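Histone-lysine N-methyltransferase, H3 lysine-9 specific SUVH4 (Arabidopsis thaliana, PDB 4QEO) methylates histone H3 at its ninth residue, a lysine, laying down a repressive chromatin mark, and binds methylated DNA, so coupling DNA methylation to gene silencing. Local coordinates at residues Val369-Pro380 against Phe487-Leu498. Residues are numbered along the deposited sequence; the frame is centred on the assembly and turned at random.
Sequences VRSWEYIPAGSP and FAADNISPMQEL
Met495, Ile375 and Pro494 bury the most surface between 369-380 and 487-498, two largely irregular segments of the SET domain. The Met495 chain, turned about its CB-CG bond (chi2 -50°), crosses the Trp372 indole obliquely: CE lies 3.3 Å from CD1 of Trp372, and SD, 4.7 Å from the centroid of the five-membered ring and oblique to it, makes a Met-aromatic contact, also approaching Arg370 NE. Pro494, at the second position of a type II turn from Ser493 to Gln496, sets its CD over the centre of one face of the Tyr374 ring, 3.4 Å from the centroid and 11° off the normal, the signature of a CH-pi contact. Replacing Tyr374 by alanine is likely to leave Pro494 CD without the ring face it rests on and open a gap beside the turn. Ile375 is fixed through its backbone by a reciprocal antiparallel pair: its N donates to Ile492 O (2.9 Å) and its O accepts from Ile492 N (2.8 Å). The CG2 branch of Ile375, set anti to the backbone N, meets Ala488 CB at 3.6 Å, while CD1 meets Leu498 CD2 tip to tip at 4.1 Å. Further along, Asn491 OD1 accepts from Ala377 N at 2.8 Å, the donor standing 36° out of the carboxamide plane. Strand 357-361 flanks 367-371, where Glu358 binds both Arg370 and Trp372; strand 483-488, which contains Phe487, lies between 380-383 and 467-473, and helix 10-30 packs against Ala377 and Asp490.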
loop_
_atom_site.group_PDB
_atom_site.type_symbol
_atom_site.label_atom_id
_atom_site.label_comp_id
_atom_site.label_asym_id
_atom_site.label_seq_id
_atom_site.Cartn_x
_atom_site.Cartn_y
_atom_site.Cartn_z
ATOM N N VAL A 369 -2.375 12.287 9.905
ATOM C CA VAL A 369 -1.039 12.152 9.318
ATOM C C VAL A 369 -1.142 11.601 7.901
ATOM O O VAL A 369 -1.955 10.712 7.633
ATOM C CB VAL A 369 -0.126 11.230 10.165
ATOM C CG1 VAL A 369 1.213 10.980 9.463
ATOM C CG2 VAL A 369 0.101 11.825 11.555
ATOM N N ARG A 370 -0.343 12.145 6.982
ATOM C CA ARG A 370 -0.249 11.574 5.640
ATOM C C ARG A 370 1.196 11.477 5.185
ATOM O O ARG A 370 2.095 12.012 5.826
ATOM C CB ARG A 370 -1.095 12.361 4.627
ATOM C CG ARG A 370 -0.689 13.821 4.452
ATOM C CD ARG A 370 -1.793 14.622 3.740
ATOM N NE ARG A 370 -1.425 16.026 3.586
ATOM C CZ ARG A 370 -2.298 17.029 3.506
ATOM N NH1 ARG A 370 -3.599 16.789 3.581
ATOM N NH2 ARG A 370 -1.870 18.276 3.363
ATOM N N SER A 371 1.419 10.771 4.082
ATOM C CA SER A 371 2.767 10.611 3.560
ATOM C C SER A 371 2.971 11.371 2.258
ATOM O O SER A 371 2.055 11.493 1.445
ATOM C CB SER A 371 3.099 9.133 3.353
ATOM O OG SER A 371 4.380 8.997 2.763
ATOM N N TRP A 372 4.183 11.880 2.063
ATOM C CA TRP A 372 4.516 12.611 0.846
ATOM C C TRP A 372 5.134 11.698 -0.188
ATOM O O TRP A 372 5.338 12.091 -1.325
ATOM C CB TRP A 372 5.478 13.754 1.145
ATOM C CG TRP A 372 4.836 14.926 1.812
ATOM C CD1 TRP A 372 3.545 15.028 2.239
ATOM C CD2 TRP A 372 5.462 16.169 2.124
ATOM N NE1 TRP A 372 3.330 16.263 2.802
ATOM C CE2 TRP A 372 4.495 16.983 2.744
ATOM C CE3 TRP A 372 6.756 16.672 1.947
ATOM C CZ2 TRP A 372 4.777 18.271 3.186
ATOM C CZ3 TRP A 372 7.037 17.952 2.389
ATOM C CH2 TRP A 372 6.051 18.737 3.000
ATOM N N GLU A 373 5.447 10.478 0.215
ATOM C CA GLU A 373 6.020 9.512 -0.710
ATOM C C GLU A 373 5.341 8.156 -0.593
ATOM O O GLU A 373 4.570 7.906 0.333
ATOM C CB GLU A 373 7.531 9.369 -0.489
ATOM C CG GLU A 373 8.008 9.796 0.884
ATOM C CD GLU A 373 9.491 9.542 1.101
ATOM O OE1 GLU A 373 10.028 9.971 2.143
ATOM O OE2 GLU A 373 10.121 8.906 0.230
ATOM N N TYR A 374 5.650 7.287 -1.542
ATOM C CA TYR A 374 5.103 5.941 -1.586
ATOM C C TYR A 374 5.573 5.111 -0.402
ATOM O O TYR A 374 6.744 5.160 -0.036
ATOM C CB TYR A 374 5.498 5.280 -2.908
ATOM C CG TYR A 374 4.733 5.834 -4.099
ATOM C CD1 TYR A 374 3.440 5.414 -4.368
ATOM C CD2 TYR A 374 5.300 6.786 -4.942
ATOM C CE1 TYR A 374 2.730 5.917 -5.453
ATOM C CE2 TYR A 374 4.595 7.297 -6.022
ATOM C CZ TYR A 374 3.312 6.863 -6.271
ATOM O OH TYR A 374 2.609 7.366 -7.348
ATOM N N ILE A 375 4.643 4.379 0.210
ATOM C CA ILE A 375 4.963 3.452 1.296
ATOM C C ILE A 375 4.621 2.007 0.896
ATOM O O ILE A 375 3.444 1.655 0.750
ATOM C CB ILE A 375 4.212 3.810 2.589
ATOM C CG1 ILE A 375 4.551 5.240 3.019
ATOM C CG2 ILE A 375 4.557 2.819 3.694
ATOM C CD1 ILE A 375 3.857 5.684 4.283
ATOM N N PRO A 376 5.652 1.171 0.692
ATOM C CA PRO A 376 5.406 -0.221 0.303
ATOM C C PRO A 376 4.763 -1.016 1.434
ATOM O O PRO A 376 5.067 -0.788 2.609
ATOM C CB PRO A 376 6.816 -0.762 0.009
ATOM C CG PRO A 376 7.653 0.459 -0.242
ATOM C CD PRO A 376 7.086 1.504 0.676
ATOM N N ALA A 377 3.888 -1.947 1.073
ATOM C CA ALA A 377 3.235 -2.823 2.044
ATOM C C ALA A 377 4.276 -3.626 2.813
ATOM O O ALA A 377 5.159 -4.226 2.211
ATOM C CB ALA A 377 2.269 -3.769 1.325
ATOM N N GLY A 378 4.165 -3.641 4.138
ATOM C CA GLY A 378 5.117 -4.340 4.972
ATOM C C GLY A 378 6.142 -3.408 5.586
ATOM O O GLY A 378 6.886 -3.811 6.473
ATOM N N SER A 379 6.192 -2.163 5.123
ATOM C CA SER A 379 7.164 -1.210 5.649
ATOM C C SER A 379 6.702 -0.761 7.015
ATOM O O SER A 379 5.497 -0.559 7.233
ATOM C CB SER A 379 7.318 0.015 4.735
ATOM O OG SER A 379 7.772 -0.332 3.436
ATOM N N PRO A 380 7.651 -0.614 7.949
ATOM C CA PRO A 380 7.285 -0.033 9.243
ATOM C C PRO A 380 7.019 1.453 9.087
ATOM O O PRO A 380 7.735 2.142 8.355
ATOM C CB PRO A 380 8.537 -0.264 10.094
ATOM C CG PRO A 380 9.657 -0.325 9.098
ATOM C CD PRO A 380 9.083 -0.974 7.877
ATOM N N PHE A 487 2.667 -0.831 10.955
ATOM C CA PHE A 487 3.163 -1.255 9.651
ATOM C C PHE A 487 2.146 -0.938 8.548
ATOM O O PHE A 487 0.934 -0.973 8.776
ATOM C CB PHE A 487 3.406 -2.761 9.667
ATOM C CG PHE A 487 4.692 -3.166 10.343
ATOM C CD1 PHE A 487 4.727 -3.410 11.710
ATOM C CD2 PHE A 487 5.861 -3.300 9.609
ATOM C CE1 PHE A 487 5.901 -3.791 12.332
ATOM C CE2 PHE A 487 7.045 -3.682 10.227
ATOM C CZ PHE A 487 7.063 -3.918 11.594
ATOM N N ALA A 488 2.632 -0.642 7.347
ATOM C CA ALA A 488 1.741 -0.470 6.210
ATOM C C ALA A 488 1.119 -1.813 5.839
ATOM O O ALA A 488 1.836 -2.787 5.599
ATOM C CB ALA A 488 2.505 0.128 5.017
ATOM N N ALA A 489 -0.212 -1.861 5.794
ATOM C CA ALA A 489 -0.936 -3.055 5.358
ATOM C C ALA A 489 -1.037 -3.104 3.835
ATOM O O ALA A 489 -1.248 -4.161 3.232
ATOM C CB ALA A 489 -2.337 -3.070 5.960
ATOM N N ASP A 490 -0.911 -1.942 3.217
ATOM C CA ASP A 490 -1.105 -1.831 1.785
ATOM C C ASP A 490 -0.005 -0.973 1.224
ATOM O O ASP A 490 0.679 -0.265 1.965
ATOM C CB ASP A 490 -2.448 -1.156 1.500
ATOM C CG ASP A 490 -3.606 -1.866 2.162
ATOM O OD1 ASP A 490 -3.847 -3.050 1.831
ATOM O OD2 ASP A 490 -4.280 -1.240 3.003
ATOM N N ASN A 491 0.163 -1.021 -0.093
ATOM C CA ASN A 491 0.948 -0.008 -0.766
ATOM C C ASN A 491 0.199 1.330 -0.691
ATOM O O ASN A 491 -0.957 1.437 -1.108
ATOM C CB ASN A 491 1.206 -0.422 -2.220
ATOM C CG ASN A 491 2.081 -1.661 -2.320
ATOM O OD1 ASN A 491 3.102 -1.754 -1.645
ATOM N ND2 ASN A 491 1.671 -2.624 -3.142
ATOM N N ILE A 492 0.859 2.345 -0.152
ATOM C CA ILE A 492 0.220 3.632 0.101
ATOM C C ILE A 492 0.790 4.692 -0.839
ATOM O O ILE A 492 2.007 4.774 -1.026
ATOM C CB ILE A 492 0.405 4.036 1.597
ATOM C CG1 ILE A 492 -0.202 2.943 2.489
ATOM C CG2 ILE A 492 -0.214 5.393 1.881
ATOM C CD1 ILE A 492 0.127 3.059 3.971
ATOM N N SER A 493 -0.089 5.480 -1.454
ATOM C CA SER A 493 0.338 6.540 -2.364
ATOM C C SER A 493 0.525 7.850 -1.603
ATOM O O SER A 493 -0.046 8.029 -0.529
ATOM C CB SER A 493 -0.699 6.746 -3.481
ATOM O OG SER A 493 -0.782 5.623 -4.340
ATOM N N PRO A 494 1.307 8.783 -2.168
ATOM C CA PRO A 494 1.483 10.108 -1.558
ATOM C C PRO A 494 0.150 10.827 -1.283
ATOM O O PRO A 494 -0.779 10.705 -2.072
ATOM C CB PRO A 494 2.280 10.863 -2.620
ATOM C CG PRO A 494 3.073 9.797 -3.305
ATOM C CD PRO A 494 2.174 8.601 -3.346
ATOM N N MET A 495 0.082 11.545 -0.162
ATOM C CA MET A 495 -1.094 12.314 0.263
ATOM C C MET A 495 -2.268 11.483 0.786
ATOM O O MET A 495 -3.281 12.040 1.208
ATOM C CB MET A 495 -1.559 13.297 -0.818
ATOM C CG MET A 495 -0.512 14.314 -1.174
ATOM S SD MET A 495 0.156 15.100 0.300
ATOM C CE MET A 495 1.691 15.737 -0.369
ATOM N N GLN A 496 -2.141 10.161 0.769
ATOM C CA GLN A 496 -3.140 9.321 1.418
ATOM C C GLN A 496 -2.975 9.364 2.945
ATOM O O GLN A 496 -1.868 9.198 3.463
ATOM C CB GLN A 496 -3.074 7.887 0.882
ATOM C CG GLN A 496 -3.648 7.748 -0.532
ATOM C CD GLN A 496 -3.677 6.309 -1.038
ATOM O OE1 GLN A 496 -2.985 5.428 -0.518
ATOM N NE2 GLN A 496 -4.487 6.068 -2.055
ATOM N N GLU A 497 -4.072 9.627 3.659
ATOM C CA GLU A 497 -4.039 9.646 5.114
ATOM C C GLU A 497 -3.685 8.256 5.621
ATOM O O GLU A 497 -4.176 7.254 5.098
ATOM C CB GLU A 497 -5.381 10.109 5.715
ATOM C CG GLU A 497 -5.373 10.109 7.253
ATOM C CD GLU A 497 -6.584 10.789 7.879
ATOM O OE1 GLU A 497 -7.462 11.280 7.136
ATOM O OE2 GLU A 497 -6.655 10.842 9.125
ATOM N N LEU A 498 -2.817 8.200 6.626
ATOM C CA LEU A 498 -2.458 6.928 7.236
ATOM C C LEU A 498 -3.447 6.646 8.350
ATOM O O LEU A 498 -3.722 7.522 9.168
ATOM C CB LEU A 498 -1.032 6.981 7.805
ATOM C CG LEU A 498 0.084 7.479 6.881
ATOM C CD1 LEU A 498 1.450 7.430 7.578
ATOM C CD2 LEU A 498 0.111 6.685 5.588
HETATM O O HOH W 1 -4.236 10.297 10.428
HETATM O O HOH W 2 -4.799 14.001 2.166
#